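Local coordinates for protein discoidin-2 (Dictyostelium discoideum, PDB 2VM9) that acts as a trimeric galactose-binding lectin and may take part in spore formation and spore coat assembly, at the interface of chains A and B. Sequence-based numbering; all coordinates share one arbitrary frame. Chains: chain A/B, Discoidin-2.

Contact 1: the interface of chains A and B. Residues chain A 204-205, 219, 221, 248; chain B 204-206.
Two backbone hydrogen bonds tie B:Cys205 and B:Lys206 to chain A where the H-type lectin domains of neighbouring subunits meet. The amide N of A:Cys205 gives its hydrogen to the carbonyl O of B:Cys205 at 2.9 Å. One residue on, the amide N of A:Gly221 donates to the carbonyl O of B:Lys206 over the same 2.9 Å. Successive carbonyls of one B strand are thus taken by two different strands of chain A, 200-211 and 216-224.

Van der Waals contacts accompany these bonds. The six-membered ring of A:Trp219 turns its edge to B:Cys205, whose carbonyl O makes a ring-edge contact in the ring plane, 4.0 Å from CH2. CH2 also touches the sulfur SG of B:Cys205, while CZ3 of the same ring leans on CA of B:Lys206 at 3.9 Å. CE1 of A:Phe248 comes to that same CA beside it, again at 3.9 Å. In B:Lys206, CG sits between the backbone N and the carbonyl carbon (chi1 65°), which directs the extended chain past the carbonyl O of A:Gly221, with CD 3.7 Å from that oxygen.

In the fold, strands 200-211, 216-224 and 243-254 of chain A receive strand 200-211 of chain B, within the homotrimer's lectin region.

Contact 2: the interface of chains A and B. Residues chain A 67-68, 98-99, 133; chain B 8, 13, 15.
The side-chain amides of A:Asn99 and B:Asn13 meet with their planes turned 80° apart. ND2 of A:Asn99 donates to OD1 of B:Asn13 at 3.0 Å, and the bond is fairly straight at the hydrogen. The acceptor lies close to the plane of the A:Asn99 amide, but the donor stands well above the carbonyl plane of B:Asn13, away from a lone-pair direction. The same ND2 also donates to OG of A:Ser133. That hydroxyl passes its own hydrogen to the backbone O of B:Asn13 at 2.8 Å, in the carbonyl plane, so A:Ser133 links the two asparagines and helps to fix how the A:Asn99 amide is turned.

B:Leu15 reaches the amide of A:Asn99 from the opposite direction and divides its branches. CD1 rests against CG of A:Asn99 at 3.7 Å, and CD2 lies against the backbone of A:Ser67, 3.5 Å from its O. In A:Asn99, CG is anti to the carbonyl carbon, and this chi1 of -64° swings the amide toward B:Asn13 and B:Leu15. Its CB separately meets CG1 of B:Val8, 3.7 Å away. At the margin, water 1 bridges the amide N of A:Asp68 and the carbonyl O of B:Leu15.

The patch lies between F5/8 type C (discoidin) domains: A:Ser67 ends strand 63-67, A:Ser133 begins strand 133-142 and A:Asn99 sits in a loop, while chain B brings its N-terminal segment.

Contact 3: the interface of chains A and B. Residues chain A 216-218, 238; chain B 207-209.
A:Arg218 and B:Asp209 pair as an antiparallel beta bridge between strand 216-224 of one H-type lectin domain and strand 200-211 of its neighbour. Both residues belong to the carbohydrate-binding site, as does A:Trp238, so this site is composed from two subunits.

B:Asp209 extends its carboxylate between the A side chains, its CG opposite the backbone N (chi1 -175°). OD1 accepts a hydrogen bond of 2.9 Å from NE2 of A:Gln216. It is met on the anti side, 28° out of the carboxylate plane, and the amide and carboxylate planes stand nearly perpendicular. OD2 lies at the edge of the A:Trp238 indole and in its plane, 3.4 Å from CZ2. Ring and carboxylate are turned 86° from each other.

Two linked waters complete the polar contacts. Water 2 joins NE of A:Arg218 to OD1, and water 3 joins NE1 of A:Trp238 to OD2. The guanidinium NE stays 4.3 Å from OD1, close enough that its positive charge probably helps to stabilise the carboxylate. CB of A:Arg218 covers one indole face, 3.7 Å above the ring centre. CE of B:Lys207 reaches CH2 of the same indole, while CG1 of B:Val208 packs on CG of A:Met217 at 3.9 Å.

Contact 4: the interface of chains A and B. Residues chain A 219-221, 238; chain B 206-208.
The carbonyl O of A:Trp219 accepts a hydrogen bond from the backbone N of B:Val208 at 3.0 Å, and the amide N of A:Trp219 donates back to the carbonyl O of B:Val208 at the same length. This reciprocal pair is characteristic of an antiparallel beta bridge and here joins two H-type lectin domains. The next bridge pairs A:Glu220 with B:Lys207, and the bond from A:Gly221 to B:Lys206 continues the register.

On one side of the paired strands, B:Val208 lies over a face of the A:Trp219 indole. Its CB stands 3.9 Å from the centroid of the five-membered ring in a CH-pi contact. CG2 is offset toward the rim and packs tightly on CZ2 at 3.3 Å. The indole is brought beneath the valine by a chi1 of 59°, which sets CG between the backbone N and the carbonyl carbon.

The opposite side carries A:Glu220 and B:Lys207, whose extended chains run outward and cross at a slant. CG of A:Glu220 meets CB of B:Lys207 at 3.8 Å, and farther out the lysine CD lies 3.9 Å from the carboxylate carbon CD. The charged ends do not touch directly, OE1 and NZ being 4.5 Å apart. Water 4 bridges OE1 and NZ, 2.9 Å from NZ; the opposite charges, though not in contact, probably favour each other.

Contact 1: the interface of chains A and B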
loop_
_atom_site.group_PDB
_atom_site.type_symbol
_atom_site.label_atom_id
_atom_site.label_comp_id
_atom_site.label_asym_id
_atom_site.label_seq_id
_atom_site.Cartn_x
_atom_site.Cartn_y
_atom_site.Cartn_z
ATOM N N GLY A 204 0.298 -10.193 24.952
ATOM C CA GLY A 204 1.357 -11.089 25.392
ATOM C C GLY A 204 1.923 -10.584 26.694
ATOM O O GLY A 204 2.189 -9.389 26.841
ATOM N N CYS A 205 2.158 -11.493 27.629
ATOM C CA CYS A 205 2.599 -11.066 28.964
ATOM C C CYS A 205 4.107 -10.732 28.953
ATOM O O CYS A 205 4.915 -11.461 28.350
ATOM C CB CYS A 205 2.288 -12.143 29.980
ATOM S SG CYS A 205 2.664 -11.626 31.698
ATOM N N TRP A 219 -2.763 -17.240 36.265
ATOM C CA TRP A 219 -3.017 -15.886 35.817
ATOM C C TRP A 219 -3.498 -15.922 34.372
ATOM O O TRP A 219 -3.157 -16.822 33.610
ATOM C CB TRP A 219 -1.809 -14.964 36.005
ATOM C CG TRP A 219 -0.539 -15.362 35.299
ATOM C CD1 TRP A 219 0.582 -15.941 35.860
ATOM C CD2 TRP A 219 -0.228 -15.149 33.928
ATOM N NE1 TRP A 219 1.554 -16.134 34.903
ATOM C CE2 TRP A 219 1.085 -15.647 33.708
ATOM C CE3 TRP A 219 -0.928 -14.564 32.857
ATOM C CZ2 TRP A 219 1.709 -15.609 32.451
ATOM C CZ3 TRP A 219 -0.299 -14.518 31.583
ATOM C CH2 TRP A 219 1.003 -15.038 31.405
ATOM N N GLY A 221 -4.877 -13.040 31.016
ATOM C CA GLY A 221 -5.348 -11.751 30.511
ATOM C C GLY A 221 -6.227 -12.045 29.310
ATOM O O GLY A 221 -5.972 -13.013 28.557
ATOM N N PHE A 248 0.878 -6.617 30.176
ATOM C CA PHE A 248 0.800 -7.111 28.793
ATOM C C PHE A 248 1.200 -6.037 27.791
ATOM O O PHE A 248 0.842 -4.859 27.952
ATOM C CB PHE A 248 -0.626 -7.563 28.458
ATOM C CG PHE A 248 -1.061 -8.800 29.210
ATOM C CD1 PHE A 248 -0.849 -10.065 28.655
ATOM C CD2 PHE A 248 -1.643 -8.695 30.470
ATOM C CE1 PHE A 248 -1.222 -11.237 29.350
ATOM C CE2 PHE A 248 -2.043 -9.857 31.188
ATOM C CZ PHE A 248 -1.811 -11.122 30.639
ATOM N N GLY B 204 2.853 -15.138 22.120
ATOM C CA GLY B 204 3.006 -14.537 23.436
ATOM C C GLY B 204 2.012 -15.157 24.382
ATOM O O GLY B 204 0.838 -15.317 24.043
ATOM N N CYS B 205 2.459 -15.463 25.592
ATOM C CA CYS B 205 1.583 -16.177 26.532
ATOM C C CYS B 205 0.581 -15.200 27.183
ATOM O O CYS B 205 0.949 -14.076 27.571
ATOM C CB CYS B 205 2.416 -16.883 27.580
ATOM S SG CYS B 205 1.408 -17.926 28.700
ATOM N N LYS B 206 -0.678 -15.632 27.273
ATOM C CA LYS B 206 -1.702 -14.863 27.990
ATOM C C LYS B 206 -2.450 -15.643 29.061
ATOM O O LYS B 206 -3.417 -15.145 29.643
ATOM C CB LYS B 206 -2.679 -14.183 27.020
ATOM C CG LYS B 206 -3.525 -15.147 26.199
ATOM C CD LYS B 206 -4.554 -14.337 25.382
ATOM C CE LYS B 206 -5.451 -15.250 24.605
ATOM N NZ LYS B 206 -6.374 -14.544 23.603
#

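Contact 2: the interface of chains A and B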
loop_
_atom_site.group_PDB
_atom_site.type_symbol
_atom_site.label_atom_id
_atom_site.label_comp_id
_atom_site.label_asym_id
_atom_site.label_seq_id
_atom_site.Cartn_x
_atom_site.Cartn_y
_atom_site.Cartn_z
ATOM N N SER A 67 2.683 -0.169 -10.408
ATOM C CA SER A 67 2.172 0.470 -9.208
ATOM C C SER A 67 3.019 -0.035 -8.034
ATOM O O SER A 67 3.800 -0.975 -8.189
ATOM C CB SER A 67 0.683 0.164 -9.017
ATOM O OG SER A 67 0.487 -1.130 -8.470
ATOM N N ASP A 68 2.871 0.603 -6.866
ATOM C CA ASP A 68 3.635 0.215 -5.652
ATOM C C ASP A 68 3.364 -1.165 -5.085
ATOM O O ASP A 68 4.190 -1.696 -4.335
ATOM C CB ASP A 68 3.297 1.176 -4.509
ATOM C CG ASP A 68 3.684 2.569 -4.810
ATOM O OD1 ASP A 68 4.759 2.738 -5.410
ATOM O OD2 ASP A 68 2.912 3.493 -4.451
ATOM N N ASP A 98 11.468 -5.216 -7.328
ATOM C CA ASP A 98 11.982 -4.094 -6.514
ATOM C C ASP A 98 12.077 -2.749 -7.251
ATOM O O ASP A 98 12.481 -1.732 -6.657
ATOM C CB ASP A 98 13.349 -4.444 -5.904
ATOM C CG ASP A 98 14.408 -4.759 -6.958
ATOM O OD1 ASP A 98 14.227 -4.446 -8.169
ATOM O OD2 ASP A 98 15.456 -5.330 -6.568
ATOM N N ASN A 99 11.703 -2.742 -8.534
ATOM C CA ASN A 99 11.797 -1.528 -9.376
ATOM C C ASN A 99 13.230 -1.002 -9.582
ATOM O O ASN A 99 13.437 0.157 -9.919
ATOM C CB ASN A 99 10.876 -0.418 -8.868
ATOM C CG ASN A 99 9.417 -0.801 -8.961
ATOM O OD1 ASN A 99 8.722 -0.882 -7.950
ATOM N ND2 ASN A 99 8.946 -1.045 -10.179
ATOM N N SER A 133 6.190 -3.865 -11.337
ATOM C CA SER A 133 6.017 -3.360 -12.709
ATOM C C SER A 133 6.298 -4.447 -13.723
ATOM O O SER A 133 7.109 -5.351 -13.479
ATOM C CB SER A 133 6.891 -2.136 -12.955
ATOM O OG SER A 133 6.596 -1.134 -11.981
ATOM N N VAL B 8 15.221 4.054 -7.048
ATOM C CA VAL B 8 14.196 3.674 -8.022
ATOM C C VAL B 8 13.879 4.888 -8.899
ATOM O O VAL B 8 13.619 5.957 -8.367
ATOM C CB VAL B 8 12.910 3.254 -7.266
ATOM C CG1 VAL B 8 11.696 3.112 -8.214
ATOM C CG2 VAL B 8 13.168 1.966 -6.457
ATOM N N ASN B 13 9.491 3.402 -14.053
ATOM C CA ASN B 13 8.820 2.204 -13.569
ATOM C C ASN B 13 7.306 2.348 -13.469
ATOM O O ASN B 13 6.622 1.432 -12.984
ATOM C CB ASN B 13 9.391 1.852 -12.204
ATOM C CG ASN B 13 10.690 1.103 -12.311
ATOM O OD1 ASN B 13 10.696 -0.133 -12.397
ATOM N ND2 ASN B 13 11.817 1.837 -12.315
ATOM N N LEU B 15 5.456 4.258 -11.546
ATOM C CA LEU B 15 5.024 4.182 -10.146
ATOM C C LEU B 15 4.185 5.377 -9.689
ATOM O O LEU B 15 3.579 5.330 -8.607
ATOM C CB LEU B 15 6.225 4.009 -9.213
ATOM C CG LEU B 15 7.000 2.688 -9.384
ATOM C CD1 LEU B 15 8.225 2.650 -8.490
ATOM C CD2 LEU B 15 6.082 1.467 -9.110
HETATM O O HOH W 1 1.612 3.174 -7.222
#

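Contact 3: the interface of chains A and B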
loop_
_atom_site.group_PDB
_atom_site.type_symbol
_atom_site.label_atom_id
_atom_site.label_comp_id
_atom_site.label_asym_id
_atom_site.label_seq_id
_atom_site.Cartn_x
_atom_site.Cartn_y
_atom_site.Cartn_z
ATOM N N GLN A 216 0.570 -23.752 42.823
ATOM C CA GLN A 216 -0.154 -23.555 41.542
ATOM C C GLN A 216 -0.130 -22.066 41.144
ATOM O O GLN A 216 -0.547 -21.191 41.926
ATOM C CB GLN A 216 -1.607 -24.023 41.629
ATOM C CG GLN A 216 -2.248 -24.129 40.232
ATOM C CD GLN A 216 -1.792 -25.404 39.468
ATOM O OE1 GLN A 216 -1.201 -26.305 40.057
ATOM N NE2 GLN A 216 -2.101 -25.476 38.166
ATOM N N MET A 217 0.381 -21.793 39.948
ATOM C CA MET A 217 0.330 -20.429 39.372
ATOM C C MET A 217 -0.898 -20.340 38.490
ATOM O O MET A 217 -1.120 -21.214 37.652
ATOM C CB MET A 217 1.568 -20.156 38.521
ATOM C CG MET A 217 1.595 -18.745 37.878
ATOM S SD MET A 217 1.487 -17.458 39.128
ATOM C CE MET A 217 3.206 -17.386 39.695
ATOM N N ARG A 218 -1.670 -19.262 38.653
ATOM C CA ARG A 218 -2.892 -19.050 37.867
ATOM C C ARG A 218 -2.960 -17.562 37.531
ATOM O O ARG A 218 -3.117 -16.712 38.417
ATOM C CB ARG A 218 -4.150 -19.447 38.664
ATOM C CG ARG A 218 -4.190 -20.905 39.180
ATOM C CD ARG A 218 -5.471 -21.131 39.964
ATOM N NE ARG A 218 -5.497 -22.470 40.536
ATOM C CZ ARG A 218 -5.164 -22.745 41.790
ATOM N NH1 ARG A 218 -4.786 -21.780 42.620
ATOM N NH2 ARG A 218 -5.285 -24.001 42.228
ATOM N N TRP A 238 -7.584 -16.907 39.916
ATOM C CA TRP A 238 -8.604 -17.749 40.532
ATOM C C TRP A 238 -7.889 -18.648 41.521
ATOM O O TRP A 238 -6.728 -18.364 41.892
ATOM C CB TRP A 238 -9.481 -18.479 39.483
ATOM C CG TRP A 238 -8.752 -19.462 38.567
ATOM C CD1 TRP A 238 -8.813 -20.819 38.630
ATOM C CD2 TRP A 238 -7.883 -19.148 37.459
ATOM N NE1 TRP A 238 -8.042 -21.384 37.636
ATOM C CE2 TRP A 238 -7.457 -20.379 36.903
ATOM C CE3 TRP A 238 -7.426 -17.950 36.884
ATOM C CZ2 TRP A 238 -6.570 -20.448 35.817
ATOM C CZ3 TRP A 238 -6.559 -18.008 35.790
ATOM C CH2 TRP A 238 -6.129 -19.263 35.268
ATOM N N LYS B 207 -2.001 -16.861 29.336
ATOM C CA LYS B 207 -2.582 -17.623 30.439
ATOM C C LYS B 207 -1.615 -18.683 30.886
ATOM O O LYS B 207 -1.119 -19.452 30.052
ATOM C CB LYS B 207 -3.905 -18.303 30.035
ATOM C CG LYS B 207 -4.435 -19.221 31.161
ATOM C CD LYS B 207 -5.585 -20.070 30.620
ATOM C CE LYS B 207 -6.190 -20.894 31.704
ATOM N NZ LYS B 207 -7.300 -21.762 31.169
ATOM N N VAL B 208 -1.356 -18.710 32.195
ATOM C CA VAL B 208 -0.614 -19.802 32.812
ATOM C C VAL B 208 -1.477 -20.422 33.896
ATOM O O VAL B 208 -1.968 -19.718 34.770
ATOM C CB VAL B 208 0.701 -19.307 33.424
ATOM C CG1 VAL B 208 1.303 -20.424 34.336
ATOM C CG2 VAL B 208 1.667 -18.872 32.330
ATOM N N ASP B 209 -1.670 -21.740 33.828
ATOM C CA ASP B 209 -2.324 -22.456 34.910
ATOM C C ASP B 209 -1.429 -23.683 35.082
ATOM O O ASP B 209 -1.533 -24.630 34.326
ATOM C CB ASP B 209 -3.745 -22.865 34.507
ATOM C CG ASP B 209 -4.522 -23.519 35.647
ATOM O OD1 ASP B 209 -3.927 -23.804 36.715
ATOM O OD2 ASP B 209 -5.750 -23.694 35.475
HETATM O O HOH W 2 -5.544 -24.780 38.718
HETATM O O HOH W 3 -7.814 -24.242 36.975
#

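Contact 4: the interface of chains A and B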
loop_
_atom_site.group_PDB
_atom_site.type_symbol
_atom_site.label_atom_id
_atom_site.label_comp_id
_atom_site.label_asym_id
_atom_site.label_seq_id
_atom_site.Cartn_x
_atom_site.Cartn_y
_atom_site.Cartn_z
ATOM N N TRP A 219 -2.763 -17.240 36.265
ATOM C CA TRP A 219 -3.017 -15.886 35.817
ATOM C C TRP A 219 -3.498 -15.922 34.372
ATOM O O TRP A 219 -3.157 -16.822 33.610
ATOM C CB TRP A 219 -1.809 -14.964 36.005
ATOM C CG TRP A 219 -0.539 -15.362 35.299
ATOM C CD1 TRP A 219 0.582 -15.941 35.860
ATOM C CD2 TRP A 219 -0.228 -15.149 33.928
ATOM N NE1 TRP A 219 1.554 -16.134 34.903
ATOM C CE2 TRP A 219 1.085 -15.647 33.708
ATOM C CE3 TRP A 219 -0.928 -14.564 32.857
ATOM C CZ2 TRP A 219 1.709 -15.609 32.451
ATOM C CZ3 TRP A 219 -0.299 -14.518 31.583
ATOM C CH2 TRP A 219 1.003 -15.038 31.405
ATOM N N GLU A 220 -4.296 -14.940 33.999
ATOM C CA GLU A 220 -4.743 -14.871 32.606
ATOM C C GLU A 220 -5.037 -13.397 32.282
ATOM O O GLU A 220 -5.419 -12.627 33.169
ATOM C CB GLU A 220 -5.984 -15.748 32.383
ATOM C CG GLU A 220 -6.538 -15.730 30.948
ATOM C CD GLU A 220 -7.613 -16.771 30.675
ATOM O OE1 GLU A 220 -8.130 -17.396 31.636
ATOM O OE2 GLU A 220 -7.915 -16.981 29.466
ATOM N N GLY A 221 -4.877 -13.040 31.016
ATOM C CA GLY A 221 -5.348 -11.751 30.511
ATOM C C GLY A 221 -6.227 -12.045 29.310
ATOM O O GLY A 221 -5.972 -13.013 28.557
ATOM N N TRP A 238 -7.584 -16.907 39.916
ATOM C CA TRP A 238 -8.604 -17.749 40.532
ATOM C C TRP A 238 -7.889 -18.648 41.521
ATOM O O TRP A 238 -6.728 -18.364 41.892
ATOM C CB TRP A 238 -9.481 -18.479 39.483
ATOM C CG TRP A 238 -8.752 -19.462 38.567
ATOM C CD1 TRP A 238 -8.813 -20.819 38.630
ATOM C CD2 TRP A 238 -7.883 -19.148 37.459
ATOM N NE1 TRP A 238 -8.042 -21.384 37.636
ATOM C CE2 TRP A 238 -7.457 -20.379 36.903
ATOM C CE3 TRP A 238 -7.426 -17.950 36.884
ATOM C CZ2 TRP A 238 -6.570 -20.448 35.817
ATOM C CZ3 TRP A 238 -6.559 -18.008 35.790
ATOM C CH2 TRP A 238 -6.129 -19.263 35.268
ATOM N N LYS B 206 -0.678 -15.632 27.273
ATOM C CA LYS B 206 -1.702 -14.863 27.990
ATOM C C LYS B 206 -2.450 -15.643 29.061
ATOM O O LYS B 206 -3.417 -15.145 29.643
ATOM C CB LYS B 206 -2.679 -14.183 27.020
ATOM C CG LYS B 206 -3.525 -15.147 26.199
ATOM C CD LYS B 206 -4.554 -14.337 25.382
ATOM C CE LYS B 206 -5.451 -15.250 24.605
ATOM N NZ LYS B 206 -6.374 -14.544 23.603
ATOM N N LYS B 207 -2.001 -16.861 29.336
ATOM C CA LYS B 207 -2.582 -17.623 30.439
ATOM C C LYS B 207 -1.615 -18.683 30.886
ATOM O O LYS B 207 -1.119 -19.452 30.052
ATOM C CB LYS B 207 -3.905 -18.303 30.035
ATOM C CG LYS B 207 -4.435 -19.221 31.161
ATOM C CD LYS B 207 -5.585 -20.070 30.620
ATOM C CE LYS B 207 -6.190 -20.894 31.704
ATOM N NZ LYS B 207 -7.300 -21.762 31.169
ATOM N N VAL B 208 -1.356 -18.710 32.195
ATOM C CA VAL B 208 -0.614 -19.802 32.812
ATOM C C VAL B 208 -1.477 -20.422 33.896
ATOM O O VAL B 208 -1.968 -19.718 34.770
ATOM C CB VAL B 208 0.701 -19.307 33.424
ATOM C CG1 VAL B 208 1.303 -20.424 34.336
ATOM C CG2 VAL B 208 1.667 -18.872 32.330
HETATM O O HOH W 4 -9.247 -19.600 31.080
#

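Contacts 1, 4 and 3 follow one another along strand 200-211 of chain B and strand 216-224 of chain A. Contacts 1 and 4 have C-alpha centres about 7 Å apart and share A:Trp219, A:Gly221 and B:Lys206. Contacts 4 and 3 are about 6 Å apart and share A:Trp238, B:Lys207 and B:Val208. This continuous seam runs into the carbohydrate site, which suggests that trimer assembly helps to complete the sugar site. Contact 2 stands alone, about 41 Å from contact 1 and 52 Å from contact 3, between the discoidin domains. The subunits of the homotrimer are therefore joined at both ends.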